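Monosaccharide ABC transporter substrate-binding protein, CUT2 family (Acidothermus cellulolyticus, PDB 4RU1) binds myo-inositol in the cleft between its two lobes and probably serves as the solute receptor of an ABC-type carbohydrate importer. Local coordinates at residues Ala24-Gln29 and Ile80-Pro85; Pro103-Asn108 and Ala119-Gly124. All blocks are in the same frame, centred on the assembly; numbering follows the deposited sequence. Where two conformers were deposited one is given.

How the interactions relate
Interactions 1 and 2 lie in one parallel sheet, their centres about 9 Å apart, and together they run through four of its strands. The join is between 80-85 and 103-108: Val105 N is 2.9 Å from Ile80 O and Val105 O is 2.9 Å from Val82 N, both probable hydrogen bonds. At the C-terminal ends of these strands the two contacts meet again, where His28 CE1 of interaction 1 packs 3.4 Å from Asn108 OD1 of interaction 2. Both residues grip the bound inositol and share its O5 hydroxyl. Asp33, Gln151, Arg161, Leu206 and Asp231 also hydrogen-bond the ligand.

Interaction 1 of 2, residues Ala24-Gln29 and Ile80-Pro85; sequences AMITHQ and IAVTIP. With INS (1,2,3,4,5,6-hexahydroxy-cyclohexane), chain M.
His28 and Thr83 meet at the C-terminal ends of two neighbouring parallel strands, 21-27 and 79-82, and the closest side-chain packing lies here. The imidazole, its CG set between the backbone N and the carbonyl carbon (chi1 61°), turns ND1 to Thr83 OG1 in a nearly straight hydrogen bond of 2.8 Å. Pro85 lies over one ring face, its CB 4.2 Å from the ring centroid in a CH-pi contact; a compact, rigid proline suits that place, offering aliphatic C-H groups to the ring face. Trp36 meets the imidazole edge-to-face. On the side of the ring turned to the ligand, NE2 donates to INS O5 at 3.0 Å and makes a longer bond to O4. Behind this end the side-chain packing is looser. Ala81 leaves room for the long chain of Met25, whose CE rests 4.2 Å from Ala81 CB on one face, and on the other the branched Ile26 and Ile80 meet, CD1 to CG2 at 4.1 Å. Here backbone bonds, such as Ile26 N to Ala81 O at 2.8 Å, tie the strands together. An alanine at His28 would probably leave Thr83 OG1 without its ring partner, strip Pro85 CB of the face it covers and cost the inositol the bonds that NE2 makes to O4 and O5. Since Thr83 OG1 also hydrogen-bonds Glu65, a chain runs from carboxylate through hydroxyl and imidazole to ligand, likely fixing the ring's rotation and perhaps polarising NE2 as a donor.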
loop_
_atom_site.group_PDB
_atom_site.type_symbol
_atom_site.label_atom_id
_atom_site.label_comp_id
_atom_site.label_asym_id
_atom_site.label_seq_id
_atom_site.Cartn_x
_atom_site.Cartn_y
_atom_site.Cartn_z
ATOM N N ALA A 24 -5.224 -10.430 15.553
ATOM C CA ALA A 24 -6.108 -9.485 14.822
ATOM C C ALA A 24 -5.328 -8.707 13.831
ATOM O O ALA A 24 -4.342 -8.012 14.252
ATOM C CB ALA A 24 -6.782 -8.497 15.761
ATOM N N MET A 25 -5.712 -8.794 12.565
ATOM C CA MET A 25 -5.127 -7.896 11.499
ATOM C C MET A 25 -6.193 -6.885 11.124
ATOM O O MET A 25 -7.323 -7.275 10.697
ATOM C CB MET A 25 -4.691 -8.660 10.268
ATOM C CG MET A 25 -4.204 -7.849 9.119
ATOM S SD MET A 25 -3.383 -8.825 7.728
ATOM C CE MET A 25 -1.773 -9.028 8.518
ATOM N N ILE A 26 -5.884 -5.595 11.342
ATOM C CA ILE A 26 -6.825 -4.494 11.239
ATOM C C ILE A 26 -6.305 -3.511 10.227
ATOM O O ILE A 26 -5.175 -2.998 10.328
ATOM C CB ILE A 26 -6.942 -3.850 12.591
ATOM C CG1 ILE A 26 -7.508 -4.871 13.589
ATOM C CG2 ILE A 26 -7.910 -2.690 12.527
ATOM C CD1 ILE A 26 -7.400 -4.426 15.050
ATOM N N THR A 27 -7.097 -3.272 9.189
ATOM C CA THR A 27 -6.662 -2.409 8.123
ATOM C C THR A 27 -7.736 -1.351 7.755
ATOM O O THR A 27 -8.806 -1.231 8.331
ATOM C CB THR A 27 -6.309 -3.227 6.889
ATOM O OG1 THR A 27 -7.525 -3.447 6.176
ATOM C CG2 THR A 27 -5.621 -4.508 7.221
ATOM N N HIS A 28 -7.333 -0.488 6.835
ATOM C CA HIS A 28 -8.156 0.586 6.269
ATOM C C HIS A 28 -8.736 0.270 4.900
ATOM O O HIS A 28 -9.205 1.181 4.252
ATOM C CB HIS A 28 -7.305 1.843 6.196
ATOM C CG HIS A 28 -6.084 1.698 5.319
ATOM N ND1 HIS A 28 -4.875 1.240 5.827
ATOM C CD2 HIS A 28 -5.865 1.965 4.021
ATOM C CE1 HIS A 28 -3.979 1.240 4.877
ATOM N NE2 HIS A 28 -4.552 1.653 3.764
ATOM N N GLN A 29 -8.679 -1.023 4.491
ATOM C CA GLN A 29 -9.129 -1.521 3.195
ATOM C C GLN A 29 -10.519 -0.936 2.866
ATOM O O GLN A 29 -11.467 -1.062 3.686
ATOM C CB GLN A 29 -9.169 -3.028 3.207
ATOM C CG GLN A 29 -9.906 -3.602 2.033
ATOM C CD GLN A 29 -9.951 -5.076 2.002
ATOM O OE1 GLN A 29 -9.699 -5.749 2.989
ATOM N NE2 GLN A 29 -10.226 -5.615 0.833
ATOM N N ILE A 80 -1.761 -7.849 17.659
ATOM C CA ILE A 80 -2.419 -6.997 16.727
ATOM C C ILE A 80 -1.427 -6.571 15.649
ATOM O O ILE A 80 -0.341 -6.115 15.926
ATOM C CB ILE A 80 -3.021 -5.756 17.391
ATOM C CG1 ILE A 80 -4.175 -6.152 18.394
ATOM C CG2 ILE A 80 -3.514 -4.742 16.320
ATOM C CD1 ILE A 80 -4.657 -5.034 19.271
ATOM N N ALA A 81 -1.867 -6.722 14.400
ATOM C CA ALA A 81 -1.212 -6.159 13.248
ATOM C C ALA A 81 -2.101 -5.081 12.654
ATOM O O ALA A 81 -3.292 -5.372 12.303
ATOM C CB ALA A 81 -0.962 -7.302 12.292
ATOM N N VAL A 82 -1.615 -3.835 12.592
ATOM C CA VAL A 82 -2.481 -2.715 12.270
ATOM C C VAL A 82 -1.862 -1.759 11.256
ATOM O O VAL A 82 -0.656 -1.571 11.200
ATOM C CB VAL A 82 -2.793 -1.930 13.543
ATOM C CG1 VAL A 82 -1.574 -1.260 14.159
ATOM C CG2 VAL A 82 -3.922 -0.972 13.313
ATOM N N THR A 83 -2.706 -1.169 10.410
ATOM C CA THR A 83 -2.284 -0.096 9.459
ATOM C C THR A 83 -2.579 1.298 10.045
ATOM O O THR A 83 -3.538 1.450 10.818
ATOM C CB THR A 83 -2.975 -0.245 8.097
ATOM O OG1 THR A 83 -4.373 0.054 8.277
ATOM C CG2 THR A 83 -2.831 -1.637 7.602
ATOM N N ILE A 84 -1.773 2.304 9.744
ATOM C CA ILE A 84 -1.927 3.616 10.353
ATOM C C ILE A 84 -1.942 4.692 9.242
ATOM O O ILE A 84 -1.112 5.578 9.193
ATOM C CB ILE A 84 -0.823 3.949 11.371
ATOM C CG1 ILE A 84 -0.449 2.747 12.216
ATOM C CG2 ILE A 84 -1.255 5.122 12.244
ATOM C CD1 ILE A 84 0.727 2.937 13.107
ATOM N N PRO A 85 -3.021 4.723 8.433
ATOM C CA PRO A 85 -3.134 5.743 7.420
ATOM C C PRO A 85 -3.440 7.129 7.980
ATOM O O PRO A 85 -3.244 8.136 7.356
ATOM C CB PRO A 85 -4.276 5.232 6.525
ATOM C CG PRO A 85 -5.148 4.440 7.481
ATOM C CD PRO A 85 -4.082 3.709 8.303
HETATM C C1 INS M . -1.560 0.590 -1.874
HETATM C C2 INS M . -2.873 0.919 -2.568
HETATM C C3 INS M . -4.032 0.607 -1.621
HETATM C C4 INS M . -3.873 1.237 -0.255
HETATM C C5 INS M . -2.595 0.829 0.404
HETATM C C6 INS M . -1.384 1.103 -0.446
HETATM O O1 INS M . -0.414 0.915 -2.675
HETATM O O2 INS M . -2.863 2.343 -2.766
HETATM O O3 INS M . -5.211 1.129 -2.264
HETATM O O4 INS M . -4.998 0.904 0.598
HETATM O O5 INS M . -2.372 1.520 1.653
HETATM O O6 INS M . -0.172 0.577 0.171
#

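Interaction 2 of 2, residues Pro103-Asn108 and Ala119-Gly124; sequences PVVAFN and ALMYFG. With INS (1,2,3,4,5,6-hexahydroxy-cyclohexane), chain M.
Tyr122 reaches across Ala106, Phe107 and Asn108 in turn, its CG anti to its own backbone N (chi1 -175°). CB and CG pass the carbonyl oxygen of Ala106. CD1 then packs 3.7 Å from Ala106 CB; the small alanine lets the ring come this close. CE1 comes within 4.0 Å of Phe107 C, and Phe107 CA sits over one ring face, offset toward the rim. CZ is 3.9 Å from Asn108 N, and at the tip OH hydrogen-bonds a water at 2.6 Å that also binds Asn108 O. A tyrosine suits this course, with a flat ring to lie on the chain and a hydroxyl to meet the water; Trp114 stacks on it as well. On the opposite face of the sheet Val105 CG1 meets the edge of the Phe123 ring, 3.6 Å from CE1, and helix 253-270 covers both. The backbone bond from Asn108 N to Phe123 O holds the start of the loop that presents the Asn108 amide. Its OD1 accepts from INS O5 at 2.7 Å while ND2 donates to INS O6 at 2.9 Å, so one planar amide serves two neighbouring hydroxyls, and ND2 is bonded to Glu256 too. Strand 104-107, helix 114-117 and strand 121-124 form a beta-alpha-beta crossover of the periplasmic binding protein fold, in which loops at the C-terminal ends of parallel strands line the ligand cleft.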
loop_
_atom_site.group_PDB
_atom_site.type_symbol
_atom_site.label_atom_id
_atom_site.label_comp_id
_atom_site.label_asym_id
_atom_site.label_seq_id
_atom_site.Cartn_x
_atom_site.Cartn_y
_atom_site.Cartn_z
ATOM N N PRO A 103 0.967 -7.135 22.246
ATOM C CA PRO A 103 1.999 -6.659 21.317
ATOM C C PRO A 103 1.399 -6.229 19.985
ATOM O O PRO A 103 0.473 -6.915 19.461
ATOM C CB PRO A 103 2.860 -7.879 21.125
ATOM C CG PRO A 103 1.992 -9.028 21.317
ATOM C CD PRO A 103 1.078 -8.585 22.448
ATOM N N VAL A 104 1.880 -5.103 19.471
ATOM C CA VAL A 104 1.406 -4.630 18.172
ATOM C C VAL A 104 2.555 -4.457 17.190
ATOM O O VAL A 104 3.688 -4.060 17.544
ATOM C CB VAL A 104 0.626 -3.323 18.280
ATOM C CG1 VAL A 104 1.548 -2.284 18.832
ATOM C CG2 VAL A 104 0.086 -2.906 16.934
ATOM N N VAL A 105 2.239 -4.828 15.970
ATOM C CA VAL A 105 3.082 -4.603 14.799
ATOM C C VAL A 105 2.288 -3.762 13.840
ATOM O O VAL A 105 1.094 -3.997 13.680
ATOM C CB VAL A 105 3.596 -5.897 14.194
ATOM C CG1 VAL A 105 4.322 -5.687 12.848
ATOM C CG2 VAL A 105 4.574 -6.552 15.189
ATOM N N ALA A 106 2.944 -2.754 13.236
ATOM C CA ALA A 106 2.309 -1.868 12.241
ATOM C C ALA A 106 2.787 -2.255 10.858
ATOM O O ALA A 106 3.859 -2.856 10.711
ATOM C CB ALA A 106 2.498 -0.414 12.545
ATOM N N PHE A 107 1.979 -2.032 9.847
ATOM C CA PHE A 107 2.388 -2.397 8.536
ATOM C C PHE A 107 1.620 -1.548 7.518
ATOM O O PHE A 107 0.585 -0.920 7.835
ATOM C CB PHE A 107 2.244 -3.921 8.259
ATOM C CG PHE A 107 0.821 -4.376 8.102
ATOM C CD1 PHE A 107 -0.012 -4.546 9.189
ATOM C CD2 PHE A 107 0.366 -4.732 6.848
ATOM C CE1 PHE A 107 -1.345 -4.958 9.036
ATOM C CE2 PHE A 107 -0.963 -5.112 6.684
ATOM C CZ PHE A 107 -1.778 -5.272 7.762
ATOM N N ASN A 108 2.186 -1.448 6.314
ATOM C CA ASN A 108 1.604 -0.872 5.121
ATOM C C ASN A 108 1.475 0.684 5.154
ATOM O O ASN A 108 1.906 1.336 4.195
ATOM C CB ASN A 108 0.265 -1.429 4.774
ATOM C CG ASN A 108 -0.262 -0.845 3.498
ATOM O OD1 ASN A 108 -1.112 0.051 3.541
ATOM N ND2 ASN A 108 0.222 -1.277 2.371
ATOM N N ALA A 119 4.028 0.497 19.110
ATOM C CA ALA A 119 4.191 -0.608 18.190
ATOM C C ALA A 119 5.697 -1.056 18.153
ATOM O O ALA A 119 6.600 -0.233 18.190
ATOM C CB ALA A 119 3.681 -0.286 16.827
ATOM N N LEU A 120 5.882 -2.380 18.070
ATOM C CA LEU A 120 7.227 -2.978 18.229
ATOM C C LEU A 120 8.015 -2.900 16.935
ATOM O O LEU A 120 9.235 -2.880 16.969
ATOM C CB LEU A 120 7.174 -4.471 18.600
ATOM C CG LEU A 120 6.438 -4.839 19.868
ATOM C CD1 LEU A 120 6.216 -6.341 20.046
ATOM C CD2 LEU A 120 7.200 -4.233 21.019
ATOM N N MET A 121 7.327 -2.995 15.805
ATOM C CA MET A 121 7.986 -3.187 14.513
ATOM C C MET A 121 7.102 -2.573 13.404
ATOM O O MET A 121 5.906 -2.288 13.630
ATOM C CB MET A 121 8.101 -4.636 14.219
ATOM C CG MET A 121 9.008 -5.523 15.052
ATOM S SD MET A 121 9.059 -7.280 14.733
ATOM C CE MET A 121 8.060 -7.949 16.122
ATOM N N TYR A 122 7.641 -2.414 12.214
ATOM C CA TYR A 122 6.877 -1.942 11.088
ATOM C C TYR A 122 7.354 -2.609 9.842
ATOM O O TYR A 122 8.581 -2.745 9.668
ATOM C CB TYR A 122 7.066 -0.450 10.840
ATOM C CG TYR A 122 6.193 0.160 9.735
ATOM C CD1 TYR A 122 4.935 0.675 9.951
ATOM C CD2 TYR A 122 6.680 0.238 8.434
ATOM C CE1 TYR A 122 4.149 1.174 8.904
ATOM C CE2 TYR A 122 5.891 0.739 7.351
ATOM C CZ TYR A 122 4.627 1.239 7.637
ATOM O OH TYR A 122 3.859 1.820 6.664
ATOM N N PHE A 123 6.453 -3.033 8.966
ATOM C CA PHE A 123 6.760 -3.660 7.625
ATOM C C PHE A 123 6.069 -2.896 6.511
ATOM O O PHE A 123 4.822 -2.769 6.502
ATOM C CB PHE A 123 6.298 -5.149 7.611
ATOM C CG PHE A 123 6.993 -5.979 8.661
ATOM C CD1 PHE A 123 6.497 -5.996 9.925
ATOM C CD2 PHE A 123 8.243 -6.552 8.414
ATOM C CE1 PHE A 123 7.179 -6.680 10.935
ATOM C CE2 PHE A 123 8.924 -7.237 9.411
ATOM C CZ PHE A 123 8.368 -7.285 10.666
ATOM N N GLY A 124 6.877 -2.369 5.591
ATOM C CA GLY A 124 6.389 -1.754 4.377
ATOM C C GLY A 124 7.437 -1.029 3.671
ATOM O O GLY A 124 8.636 -1.149 3.980
HETATM C C1 INS M . -1.560 0.590 -1.874
HETATM C C2 INS M . -2.873 0.919 -2.568
HETATM C C3 INS M . -4.032 0.607 -1.621
HETATM C C4 INS M . -3.873 1.237 -0.255
HETATM C C5 INS M . -2.595 0.829 0.404
HETATM C C6 INS M . -1.384 1.103 -0.446
HETATM O O1 INS M . -0.414 0.915 -2.675
HETATM O O2 INS M . -2.863 2.343 -2.766
HETATM O O3 INS M . -5.211 1.129 -2.264
HETATM O O4 INS M . -4.998 0.904 0.598
HETATM O O5 INS M . -2.372 1.520 1.653
HETATM O O6 INS M . -0.172 0.577 0.171
HETATM O O HOH W 1 4.613 2.397 4.283
#